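Alr3699 protein (PDB 4XSO) is of unassigned function but belongs to the glycosyltransferases of the GT-B fold, with two Rossmann-like domains facing each other. Local coordinates at residues Y97-A102 and P121-L126; V177-F182 and E294-V299; N206-H211 and T236-G241; V286-T291 and V311-G316. One frame throughout, in Å; residues are numbered along the deposited sequence.

Interaction 1. Residues Y97-A102 and P121-L126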
loop_
_atom_site.group_PDB
_atom_site.type_symbol
_atom_site.label_atom_id
_atom_site.label_comp_id
_atom_site.label_asym_id
_atom_site.label_seq_id
_atom_site.Cartn_x
_atom_site.Cartn_y
_atom_site.Cartn_z
ATOM N N TYR A 97 -4.089 17.952 -1.057
ATOM C CA TYR A 97 -3.267 18.543 -0.004
ATOM C C TYR A 97 -1.818 18.641 -0.493
ATOM O O TYR A 97 -1.471 18.075 -1.544
ATOM C CB TYR A 97 -3.438 17.734 1.288
ATOM C CG TYR A 97 -4.816 17.931 1.861
ATOM C CD1 TYR A 97 -5.882 17.189 1.380
ATOM C CD2 TYR A 97 -5.055 18.904 2.828
ATOM C CE1 TYR A 97 -7.163 17.427 1.798
ATOM C CE2 TYR A 97 -6.333 19.152 3.269
ATOM C CZ TYR A 97 -7.374 18.424 2.733
ATOM O OH TYR A 97 -8.602 18.599 3.190
ATOM N N ASP A 98 -0.992 19.407 0.200
ATOM C CA ASP A 98 0.366 19.624 -0.243
ATOM C C ASP A 98 1.410 18.835 0.566
ATOM O O ASP A 98 2.572 18.852 0.224
ATOM C CB ASP A 98 0.709 21.063 -0.098
ATOM C CG ASP A 98 -0.233 21.947 -0.849
ATOM O OD1 ASP A 98 -0.318 21.878 -2.088
ATOM O OD2 ASP A 98 -0.929 22.703 -0.174
ATOM N N LEU A 99 1.005 18.281 1.695
ATOM C CA LEU A 99 1.875 17.609 2.583
ATOM C C LEU A 99 1.058 16.618 3.445
ATOM O O LEU A 99 -0.077 16.904 3.843
ATOM C CB LEU A 99 2.525 18.670 3.492
ATOM C CG LEU A 99 3.578 18.044 4.461
ATOM C CD1 LEU A 99 4.841 18.854 4.511
ATOM C CD2 LEU A 99 3.067 17.854 5.877
ATOM N N ILE A 100 1.662 15.477 3.748
ATOM C CA ILE A 100 1.048 14.456 4.548
ATOM C C ILE A 100 1.844 14.391 5.833
ATOM O O ILE A 100 3.092 14.262 5.790
ATOM C CB ILE A 100 1.099 13.062 3.863
ATOM C CG1 ILE A 100 0.365 13.071 2.530
ATOM C CG2 ILE A 100 0.499 11.996 4.713
ATOM C CD1 ILE A 100 0.738 11.795 1.750
ATOM N N TYR A 101 1.125 14.484 6.978
ATOM C CA TYR A 101 1.789 14.559 8.287
ATOM C C TYR A 101 1.242 13.418 9.128
ATOM O O TYR A 101 0.108 13.467 9.620
ATOM C CB TYR A 101 1.528 15.951 8.882
ATOM C CG TYR A 101 2.270 16.370 10.093
ATOM C CD1 TYR A 101 2.064 15.771 11.315
ATOM C CD2 TYR A 101 3.064 17.518 10.051
ATOM C CE1 TYR A 101 2.667 16.258 12.471
ATOM C CE2 TYR A 101 3.696 18.014 11.196
ATOM C CZ TYR A 101 3.503 17.389 12.396
ATOM O OH TYR A 101 4.119 17.885 13.523
ATOM N N ALA A 102 2.023 12.350 9.174
ATOM C CA ALA A 102 1.653 11.101 9.886
ATOM C C ALA A 102 2.091 11.179 11.333
ATOM O O ALA A 102 3.277 11.405 11.635
ATOM C CB ALA A 102 2.293 9.912 9.206
ATOM N N PRO A 121 5.093 15.367 -0.296
ATOM C CA PRO A 121 6.050 15.024 0.775
ATOM C C PRO A 121 5.352 14.507 2.071
ATOM O O PRO A 121 4.177 14.729 2.295
ATOM C CB PRO A 121 6.772 16.326 1.043
ATOM C CG PRO A 121 5.860 17.413 0.463
ATOM C CD PRO A 121 5.087 16.793 -0.651
ATOM N N LEU A 122 6.125 13.830 2.889
ATOM C CA LEU A 122 5.655 13.189 4.077
ATOM C C LEU A 122 6.563 13.607 5.240
ATOM O O LEU A 122 7.808 13.605 5.146
ATOM C CB LEU A 122 5.744 11.702 3.879
ATOM C CG LEU A 122 5.561 10.788 5.083
ATOM C CD1 LEU A 122 4.106 10.804 5.477
ATOM C CD2 LEU A 122 6.068 9.337 4.811
ATOM N N VAL A 123 5.892 13.909 6.332
ATOM C CA VAL A 123 6.474 14.144 7.635
ATOM C C VAL A 123 5.894 13.105 8.547
ATOM O O VAL A 123 4.704 12.839 8.524
ATOM C CB VAL A 123 6.088 15.525 8.215
ATOM C CG1 VAL A 123 6.661 15.618 9.610
ATOM C CG2 VAL A 123 6.614 16.680 7.331
ATOM N N TYR A 124 6.750 12.480 9.315
ATOM C CA TYR A 124 6.389 11.588 10.350
ATOM C C TYR A 124 6.723 12.262 11.708
ATOM O O TYR A 124 7.850 12.613 11.946
ATOM C CB TYR A 124 7.245 10.328 10.218
ATOM C CG TYR A 124 7.070 9.227 11.258
ATOM C CD1 TYR A 124 5.901 9.034 11.909
ATOM C CD2 TYR A 124 8.126 8.321 11.511
ATOM C CE1 TYR A 124 5.747 8.000 12.815
ATOM C CE2 TYR A 124 7.998 7.285 12.415
ATOM C CZ TYR A 124 6.792 7.132 13.052
ATOM O OH TYR A 124 6.588 6.088 13.922
ATOM N N HIS A 125 5.727 12.428 12.555
ATOM C CA HIS A 125 5.927 12.882 13.935
ATOM C C HIS A 125 5.851 11.729 14.844
ATOM O O HIS A 125 4.806 11.098 14.933
ATOM C CB HIS A 125 4.834 13.852 14.299
ATOM C CG HIS A 125 5.145 14.639 15.506
ATOM N ND1 HIS A 125 4.787 15.951 15.618
ATOM C CD2 HIS A 125 5.799 14.315 16.650
ATOM C CE1 HIS A 125 5.176 16.408 16.794
ATOM N NE2 HIS A 125 5.785 15.435 17.443
ATOM N N LEU A 126 7.007 11.404 15.414
ATOM C CA LEU A 126 7.236 10.207 16.158
ATOM C C LEU A 126 6.954 10.566 17.613
ATOM O O LEU A 126 7.686 11.378 18.239
ATOM C CB LEU A 126 8.703 9.835 15.967
ATOM C CG LEU A 126 9.255 8.615 16.729
ATOM C CD1 LEU A 126 8.558 7.316 16.349
ATOM C CD2 LEU A 126 10.741 8.463 16.489
#

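Interaction 2. Residues V177-F182 and E294-V299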
loop_
_atom_site.group_PDB
_atom_site.type_symbol
_atom_site.label_atom_id
_atom_site.label_comp_id
_atom_site.label_asym_id
_atom_site.label_seq_id
_atom_site.Cartn_x
_atom_site.Cartn_y
_atom_site.Cartn_z
ATOM N N VAL A 177 14.267 17.038 17.001
ATOM C CA VAL A 177 13.499 16.939 18.204
ATOM C C VAL A 177 12.631 18.199 18.340
ATOM O O VAL A 177 13.161 19.252 18.219
ATOM C CB VAL A 177 14.361 16.758 19.487
ATOM C CG1 VAL A 177 13.556 16.930 20.723
ATOM C CG2 VAL A 177 15.062 15.379 19.494
ATOM N N ILE A 178 11.328 18.067 18.521
ATOM C CA ILE A 178 10.452 19.229 18.831
ATOM C C ILE A 178 9.545 18.728 19.933
ATOM O O ILE A 178 8.827 17.763 19.774
ATOM C CB ILE A 178 9.614 19.717 17.657
ATOM C CG1 ILE A 178 10.484 20.174 16.510
ATOM C CG2 ILE A 178 8.716 20.900 18.075
ATOM C CD1 ILE A 178 9.677 20.653 15.338
ATOM N N TYR A 179 9.601 19.407 21.089
ATOM C CA TYR A 179 8.904 18.975 22.301
ATOM C C TYR A 179 7.410 19.353 22.118
ATOM O O TYR A 179 7.081 20.152 21.279
ATOM C CB TYR A 179 9.563 19.697 23.484
ATOM C CG TYR A 179 10.972 19.208 23.835
ATOM C CD1 TYR A 179 11.187 17.853 24.123
ATOM C CD2 TYR A 179 12.055 20.080 24.009
ATOM C CE1 TYR A 179 12.445 17.357 24.481
ATOM C CE2 TYR A 179 13.347 19.561 24.390
ATOM C CZ TYR A 179 13.523 18.199 24.629
ATOM O OH TYR A 179 14.783 17.574 25.012
ATOM N N ASN A 180 6.522 18.747 22.910
ATOM C CA ASN A 180 5.123 19.126 23.049
ATOM C C ASN A 180 5.032 20.582 23.574
ATOM O O ASN A 180 5.877 21.076 24.360
ATOM C CB ASN A 180 4.418 18.184 24.029
ATOM C CG ASN A 180 4.154 16.778 23.487
ATOM O OD1 ASN A 180 4.820 16.267 22.576
ATOM N ND2 ASN A 180 3.251 16.106 24.135
ATOM N N GLY A 181 4.039 21.300 23.106
ATOM C CA GLY A 181 3.855 22.702 23.553
ATOM C C GLY A 181 2.592 22.791 24.406
ATOM O O GLY A 181 1.724 21.963 24.262
ATOM N N PHE A 182 2.530 23.813 25.244
ATOM C CA PHE A 182 1.454 24.072 26.194
ATOM C C PHE A 182 1.125 25.569 26.266
ATOM O O PHE A 182 2.019 26.390 26.243
ATOM C CB PHE A 182 1.904 23.602 27.592
ATOM C CG PHE A 182 2.242 22.150 27.629
ATOM C CD1 PHE A 182 3.496 21.716 27.222
ATOM C CD2 PHE A 182 1.288 21.203 28.058
ATOM C CE1 PHE A 182 3.797 20.347 27.167
ATOM C CE2 PHE A 182 1.619 19.878 28.077
ATOM C CZ PHE A 182 2.890 19.451 27.634
ATOM N N GLU A 294 8.769 6.521 29.343
ATOM C CA GLU A 294 7.816 7.241 28.550
ATOM C C GLU A 294 8.560 8.232 27.630
ATOM O O GLU A 294 9.641 8.774 27.972
ATOM C CB GLU A 294 6.810 7.982 29.464
ATOM C CG GLU A 294 5.890 7.023 30.277
ATOM C CD GLU A 294 4.969 7.734 31.260
ATOM O OE1 GLU A 294 5.106 8.972 31.451
ATOM O OE2 GLU A 294 4.081 7.061 31.843
ATOM N N PRO A 295 7.969 8.496 26.452
ATOM C CA PRO A 295 8.667 9.341 25.478
ATOM C C PRO A 295 8.751 10.832 25.850
ATOM O O PRO A 295 9.740 11.445 25.565
ATOM C CB PRO A 295 7.871 9.140 24.190
ATOM C CG PRO A 295 6.576 8.561 24.594
ATOM C CD PRO A 295 6.799 7.828 25.878
ATOM N N PHE A 296 7.745 11.334 26.552
ATOM C CA PHE A 296 7.637 12.711 27.003
ATOM C C PHE A 296 6.547 12.781 28.111
ATOM O O PHE A 296 5.352 12.581 27.845
ATOM C CB PHE A 296 7.074 13.566 25.859
ATOM C CG PHE A 296 7.018 15.042 26.176
ATOM C CD1 PHE A 296 5.951 15.602 26.854
ATOM C CD2 PHE A 296 8.079 15.890 25.773
ATOM C CE1 PHE A 296 5.922 16.983 27.107
ATOM C CE2 PHE A 296 8.041 17.260 26.027
ATOM C CZ PHE A 296 6.968 17.789 26.698
ATOM N N GLY A 297 6.863 13.078 29.326
ATOM C CA GLY A 297 5.751 13.090 30.297
ATOM C C GLY A 297 4.979 14.402 30.297
ATOM O O GLY A 297 5.472 15.382 30.896
ATOM N N ARG A 298 3.799 14.464 29.651
ATOM C CA ARG A 298 3.044 15.747 29.621
ATOM C C ARG A 298 2.818 16.230 31.063
ATOM O O ARG A 298 2.994 17.399 31.415
ATOM C CB ARG A 298 1.708 15.616 28.845
ATOM C CG ARG A 298 1.911 15.395 27.332
ATOM C CD ARG A 298 0.608 15.159 26.552
ATOM N NE ARG A 298 -0.318 16.289 26.624
ATOM C CZ ARG A 298 -0.201 17.432 25.932
ATOM N NH1 ARG A 298 0.741 17.602 25.007
ATOM N NH2 ARG A 298 -1.071 18.420 26.129
ATOM N N VAL A 299 2.503 15.301 31.957
ATOM C CA VAL A 299 2.189 15.648 33.342
ATOM C C VAL A 299 3.333 16.320 34.089
ATOM O O VAL A 299 3.125 17.173 34.973
ATOM C CB VAL A 299 1.764 14.370 34.130
ATOM C CG1 VAL A 299 1.761 14.603 35.609
ATOM C CG2 VAL A 299 0.370 13.964 33.657
HETATM O O HOH W 1 0.968 19.696 22.910
#

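Interaction 3. Residues N206-H211 and T236-G241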
loop_
_atom_site.group_PDB
_atom_site.type_symbol
_atom_site.label_atom_id
_atom_site.label_comp_id
_atom_site.label_asym_id
_atom_site.label_seq_id
_atom_site.Cartn_x
_atom_site.Cartn_y
_atom_site.Cartn_z
ATOM N N ASN A 206 -3.000 18.968 55.189
ATOM C CA ASN A 206 -2.113 17.894 54.765
ATOM C C ASN A 206 -0.942 18.338 53.833
ATOM O O ASN A 206 -0.996 19.413 53.189
ATOM C CB ASN A 206 -2.921 16.856 53.999
ATOM C CG ASN A 206 -3.979 16.199 54.842
ATOM O OD1 ASN A 206 -5.141 16.119 54.448
ATOM N ND2 ASN A 206 -3.573 15.672 55.963
ATOM N N PHE A 207 0.049 17.459 53.706
ATOM C CA PHE A 207 1.031 17.551 52.614
ATOM C C PHE A 207 0.525 16.631 51.522
ATOM O O PHE A 207 0.511 15.397 51.662
ATOM C CB PHE A 207 2.446 17.166 53.054
ATOM C CG PHE A 207 3.511 17.479 52.052
ATOM C CD1 PHE A 207 3.785 16.584 51.019
ATOM C CD2 PHE A 207 4.202 18.701 52.100
ATOM C CE1 PHE A 207 4.729 16.877 50.073
ATOM C CE2 PHE A 207 5.189 18.985 51.162
ATOM C CZ PHE A 207 5.460 18.059 50.150
ATOM N N VAL A 208 0.091 17.242 50.425
ATOM C CA VAL A 208 -0.608 16.538 49.402
ATOM C C VAL A 208 0.301 16.202 48.202
ATOM O O VAL A 208 0.818 17.071 47.511
ATOM C CB VAL A 208 -1.806 17.378 48.923
ATOM C CG1 VAL A 208 -2.512 16.700 47.761
ATOM C CG2 VAL A 208 -2.799 17.619 50.048
ATOM N N VAL A 209 0.428 14.925 47.941
ATOM C CA VAL A 209 1.104 14.433 46.774
ATOM C C VAL A 209 0.085 13.993 45.750
ATOM O O VAL A 209 -0.735 13.085 46.006
ATOM C CB VAL A 209 1.991 13.218 47.078
ATOM C CG1 VAL A 209 2.745 12.808 45.825
ATOM C CG2 VAL A 209 2.968 13.530 48.187
ATOM N N GLY A 210 0.135 14.583 44.554
ATOM C CA GLY A 210 -0.850 14.286 43.526
ATOM C C GLY A 210 -0.238 13.402 42.456
ATOM O O GLY A 210 0.923 13.592 42.045
ATOM N N HIS A 211 -1.036 12.457 41.968
ATOM C CA HIS A 211 -0.639 11.611 40.894
ATOM C C HIS A 211 -1.724 11.736 39.839
ATOM O O HIS A 211 -2.903 11.505 40.147
ATOM C CB HIS A 211 -0.570 10.172 41.442
ATOM C CG HIS A 211 0.118 9.208 40.538
ATOM N ND1 HIS A 211 -0.452 8.729 39.378
ATOM C CD2 HIS A 211 1.346 8.649 40.606
ATOM C CE1 HIS A 211 0.400 7.910 38.773
ATOM N NE2 HIS A 211 1.504 7.872 39.491
ATOM N N THR A 236 -0.719 12.913 52.504
ATOM C CA THR A 236 -1.793 12.194 51.778
ATOM C C THR A 236 -1.628 12.271 50.264
ATOM O O THR A 236 -1.040 13.229 49.711
ATOM C CB THR A 236 -3.189 12.772 52.048
ATOM O OG1 THR A 236 -3.231 14.087 51.541
ATOM C CG2 THR A 236 -3.490 12.827 53.454
ATOM N N ALA A 237 -2.128 11.237 49.597
ATOM C CA ALA A 237 -2.040 11.142 48.157
ATOM C C ALA A 237 -3.432 11.363 47.521
ATOM O O ALA A 237 -4.432 10.923 48.053
ATOM C CB ALA A 237 -1.433 9.810 47.783
ATOM N N ILE A 238 -3.500 12.149 46.439
ATOM C CA ILE A 238 -4.685 12.206 45.623
ATOM C C ILE A 238 -4.336 11.568 44.335
ATOM O O ILE A 238 -3.301 11.898 43.707
ATOM C CB ILE A 238 -5.274 13.649 45.428
ATOM C CG1 ILE A 238 -4.280 14.565 44.738
ATOM C CG2 ILE A 238 -5.666 14.283 46.757
ATOM C CD1 ILE A 238 -4.924 15.857 44.242
ATOM N N LEU A 239 -5.169 10.608 43.942
ATOM C CA LEU A 239 -5.053 9.903 42.655
ATOM C C LEU A 239 -6.160 10.425 41.751
ATOM O O LEU A 239 -7.369 10.275 42.040
ATOM C CB LEU A 239 -5.175 8.385 42.801
ATOM C CG LEU A 239 -4.256 7.793 43.886
ATOM C CD1 LEU A 239 -4.318 6.280 43.793
ATOM C CD2 LEU A 239 -2.846 8.185 43.733
ATOM N N VAL A 240 -5.726 11.023 40.643
ATOM C CA VAL A 240 -6.622 11.641 39.738
ATOM C C VAL A 240 -6.485 10.922 38.444
ATOM O O VAL A 240 -5.409 10.828 37.855
ATOM C CB VAL A 240 -6.288 13.139 39.585
ATOM C CG1 VAL A 240 -7.320 13.827 38.751
ATOM C CG2 VAL A 240 -6.230 13.795 40.966
ATOM N N GLY A 241 -7.602 10.370 38.036
ATOM C CA GLY A 241 -7.751 9.674 36.795
ATOM C C GLY A 241 -8.736 8.517 37.002
ATOM O O GLY A 241 -9.182 8.163 38.134
#

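Interaction 4. Residues V286-T291 and V311-G316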
loop_
_atom_site.group_PDB
_atom_site.type_symbol
_atom_site.label_atom_id
_atom_site.label_comp_id
_atom_site.label_asym_id
_atom_site.label_seq_id
_atom_site.Cartn_x
_atom_site.Cartn_y
_atom_site.Cartn_z
ATOM N N VAL A 286 3.870 16.988 42.996
ATOM C CA VAL A 286 3.264 16.199 41.946
ATOM C C VAL A 286 4.220 15.040 41.716
ATOM O O VAL A 286 5.406 15.274 41.535
ATOM C CB VAL A 286 3.055 17.017 40.688
ATOM C CG1 VAL A 286 2.536 16.123 39.580
ATOM C CG2 VAL A 286 2.041 18.114 41.001
ATOM N N ALA A 287 3.715 13.810 41.770
ATOM C CA ALA A 287 4.500 12.645 41.452
ATOM C C ALA A 287 4.155 11.957 40.190
ATOM O O ALA A 287 3.042 11.468 39.997
ATOM C CB ALA A 287 4.400 11.611 42.616
ATOM N N HIS A 288 5.185 11.758 39.393
ATOM C CA HIS A 288 5.141 10.910 38.213
ATOM C C HIS A 288 5.938 9.665 38.602
ATOM O O HIS A 288 7.087 9.795 39.021
ATOM C CB HIS A 288 5.813 11.658 37.059
ATOM C CG HIS A 288 6.036 10.818 35.852
ATOM N ND1 HIS A 288 7.192 10.093 35.654
ATOM C CD2 HIS A 288 5.250 10.572 34.780
ATOM C CE1 HIS A 288 7.103 9.415 34.528
ATOM N NE2 HIS A 288 5.926 9.678 33.985
ATOM N N THR A 289 5.339 8.480 38.517
ATOM C CA THR A 289 6.017 7.269 39.021
ATOM C C THR A 289 5.835 6.104 38.059
ATOM O O THR A 289 5.677 4.978 38.508
ATOM C CB THR A 289 5.436 6.852 40.362
ATOM O OG1 THR A 289 4.054 6.481 40.195
ATOM C CG2 THR A 289 5.546 8.011 41.339
ATOM N N SER A 290 5.788 6.399 36.752
ATOM C CA SER A 290 5.691 5.365 35.713
ATOM C C SER A 290 6.884 4.380 35.743
ATOM O O SER A 290 8.042 4.761 35.951
ATOM C CB SER A 290 5.601 6.012 34.349
ATOM O OG SER A 290 4.406 6.765 34.251
ATOM N N THR A 291 6.581 3.116 35.508
ATOM C CA THR A 291 7.557 2.023 35.677
ATOM C C THR A 291 8.064 1.574 34.353
ATOM O O THR A 291 8.785 0.637 34.280
ATOM C CB THR A 291 6.943 0.829 36.406
ATOM O OG1 THR A 291 5.734 0.434 35.740
ATOM C CG2 THR A 291 6.622 1.200 37.819
ATOM N N VAL A 311 8.354 15.277 41.104
ATOM C CA VAL A 311 9.250 14.155 41.219
ATOM C C VAL A 311 8.841 13.233 40.121
ATOM O O VAL A 311 7.678 13.020 39.934
ATOM C CB VAL A 311 9.176 13.434 42.633
ATOM C CG1 VAL A 311 7.812 13.023 43.030
ATOM C CG2 VAL A 311 10.101 12.202 42.649
ATOM N N ALA A 312 9.800 12.735 39.359
ATOM C CA ALA A 312 9.554 11.821 38.266
ATOM C C ALA A 312 10.447 10.614 38.259
ATOM O O ALA A 312 11.520 10.593 38.851
ATOM C CB ALA A 312 9.719 12.533 36.926
ATOM N N ALA A 313 10.023 9.625 37.497
ATOM C CA ALA A 313 10.799 8.393 37.394
ATOM C C ALA A 313 11.885 8.658 36.362
ATOM O O ALA A 313 11.607 9.262 35.327
ATOM C CB ALA A 313 9.885 7.221 37.002
ATOM N N LYS A 314 13.132 8.320 36.691
ATOM C CA LYS A 314 14.284 8.570 35.848
ATOM C C LYS A 314 14.411 7.553 34.705
ATOM O O LYS A 314 15.200 6.582 34.785
ATOM C CB LYS A 314 15.541 8.576 36.692
ATOM C CG LYS A 314 16.739 9.146 35.986
ATOM C CD LYS A 314 18.025 9.127 36.812
ATOM C CE LYS A 314 19.237 9.347 35.896
ATOM N NZ LYS A 314 20.175 10.377 36.423
ATOM N N ALA A 315 13.621 7.797 33.662
ATOM C CA ALA A 315 13.573 7.012 32.429
ATOM C C ALA A 315 12.931 7.817 31.264
ATOM O O ALA A 315 12.144 8.779 31.492
ATOM C CB ALA A 315 12.795 5.725 32.659
ATOM N N GLY A 316 13.308 7.449 30.031
ATOM C CA GLY A 316 12.746 8.050 28.836
ATOM C C GLY A 316 12.820 9.552 28.831
ATOM O O GLY A 316 13.800 10.101 29.217
#

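Interaction 1. Residues Y97-A102 and P121-L126
Two neighbouring parallel strands of the N-terminal Rossmann-like sheet, the arms of a beta-alpha-beta crossover through helix 105-118, meet where Y97-A102 runs beside P121-L126. The strand axes come to 4.7 Å at 17°. Four backbone bonds lace them: I100 N to P121 O, V123 N to I100 O, A102 N to V123 O and H125 N to A102 O, the last at 2.8 Å. CA-H groups of L122, Y101 and Y124 lean on carbonyls of this ladder.

On the face that carries Y101 and V123, the tyrosine ring has V123 CG1 4.0 Å above its plane, toward the rim. With CG anti to the backbone N (chi1 -170°), the Y101 side chain runs beside that of H125, both pointing the same way, and Y101 OH hydrogen-bonds H125 ND1 at 2.9 Å, at the ring edge and near the imidazole plane. Either atom may be the donor. The two rings meet rim to rim, not stacked, with planes 53° apart, and Y101 CE1 touches H125 CB at 3.7 Å. Farther back, both methyls of L99 rest on V123 CG2. On the other face L122 CD1 packs against I100 CG2 at 3.9 Å, while the edge of the Y124 ring comes up to A102 O.

Strand 9-13 flanks the pair beside 99-102, with F11 edge-to-face against Y101, and strand 153-156 lies beyond 122-126, where I155 touches Y101, V123 and H125. Helix 105-118 packs on the face that carries L122 and Y124, where L108 meets both.

Interaction 2. Residues V177-F182 and E294-V299
The F296 ring is wedged among Y179, N180 and F182. N180 CB sits over one face of that ring as a CH-pi contact, 3.9 Å from the centroid. F182 and Y179 come to its edge: F182 CZ lies 3.9 Å from F296 CE1, and Y179 CD1 approaches F296 CE2 at 3.7 Å, its side chain crossing that of F296 at about a right angle.

R298 adds the polar part of the contact, its chain bent at chi3 (61°). F182 CE2 lies over one face of the guanidinium, 3.5 Å above its plane and toward the rim; ring and guanidinium planes are 26° apart. In the guanidinium plane a water receives a bond from R298 NH1 (3.0 Å) and gives one to G181 O (2.7 Å), tying the arginine to the opposite backbone.

In the next shell, Y179 OH is held by E320, and F368 meets the Y179 ring edge-to-face. A glycerol, probably from the crystallisation liquor, is hydrogen-bonded to V177 O and lies near N180. The contact bridges the two halves of the GT-B fold: 177-182 runs from the end of strand 175-177, an outermost strand of the N-terminal sheet, into the loop after it, while G297 is the N-cap of helix 298-305, whose V301, E302 and L305 pack on F182, and helix 370-382 covers I178.

Interaction 3. Residues N206-H211 and T236-G241
T236 and N206 cross side chains at about a right angle at the start of two parallel strands in the C-terminal Rossmann-like sheet, 207-212 and 235-240, joined through helix 221-228 as a beta-alpha-beta unit. T236 CG2 presses on the N206 amide, 3.7 Å from CG, while T236 OG1 comes to 3.7 Å from N206 CB. That hydroxyl is held between the threonine's own backbone N and carbonyl carbon (chi1 64°). It is buried with no polar partner in the model.

Next along this face, V208 passes obliquely over both neighbours: its CG2 faces T236 OG1 and its CG1 meets I238 CG2 at 4.1 Å.

The other face carries V209, A237, H211 and L239. L239 CD2 reaches H211 CB at 3.8 Å, whereas the imidazole leads away from 236-241, to T289, whose OG1 is bonded to H211 NE2. L224 of helix 221-228 packs on V209 and H211, and L228 on A237.

The strands, whose axes are 27° apart, are linked by five backbone bonds, from T236 N to F207 O at one end to V240 N to H211 O at the other. Between these, V209 N reaches T236 O at 2.9 Å with an N-H...O angle of 167°, and the ladder continues through I238 N to V209 O and H211 N to I238 O. Where I238 takes part in these last two bonds, its side chain lies over the backbone of G210: with no side chain on the glycine between them, I238 CG1 comes to 3.6 Å from G210 CA.

Interaction 4. Residues V286-T291 and V311-G316
A histidine ring takes over from the backbone where this strand pair ends: the N-H of A313 points at H288 ND1, in the imidazole plane. The bond is weak, 3.4 Å long, yet nearly straight at 175°. The carbonyl H288 O is also near A313 N, but the angle there is poor. H288 ND1 also touches A312 CB at 3.7 Å.

Before this point the pairing is regular and parallel. V311 N bonds V286 O, and H288 N bonds V311 O at 2.8 Å. A287 and V311 share a face, with A287 CB 3.7 Å from V311 CG1. Past the end of strand 285-287 the chains stay close, and S290 O comes to 3.2 Å from A313 CB. K314 then forms the centre of an inverse gamma turn.

I300 of helix 298-305, the helical link of this beta-alpha-beta unit, packs on H288 and A312, while L339 of helix 336-348 touches both V311 and T289.

The two nitrogens of H288 have different partners. NE2 is bonded to OE1 of E294, whose OE2 is held by S290 OG, so the carboxylate fixes the ring at NE2 while A313 N meets it at ND1. The bond to a carboxylate oxygen is consistent with a proton on NE2, directed at E294, and the weak approach of the A313 N-H to ND1 agrees with it.

In the fold
All four contacts are largely buried. Interactions 1 and 4 occupy equivalent places in the two separate sheets, each joining the fourth and fifth strands in chain order, with centres about 31 Å apart. Interaction 3 joins the first and second strands, on the other side of the middle of the sheet it shares with interaction 4; there strands 207-212 and 285-287 are neighbours, joined by G210 O to A287 N at 2.8 Å. Interaction 2 differs in kind, bridging the two domains through aromatic packing, a guanidinium and a water. It meets interaction 4 through E294. Backbone ladders dominate inside the sheets, with side-chain bonds added by Y101-H125 in interaction 1 and H288-E294 beside interaction 4.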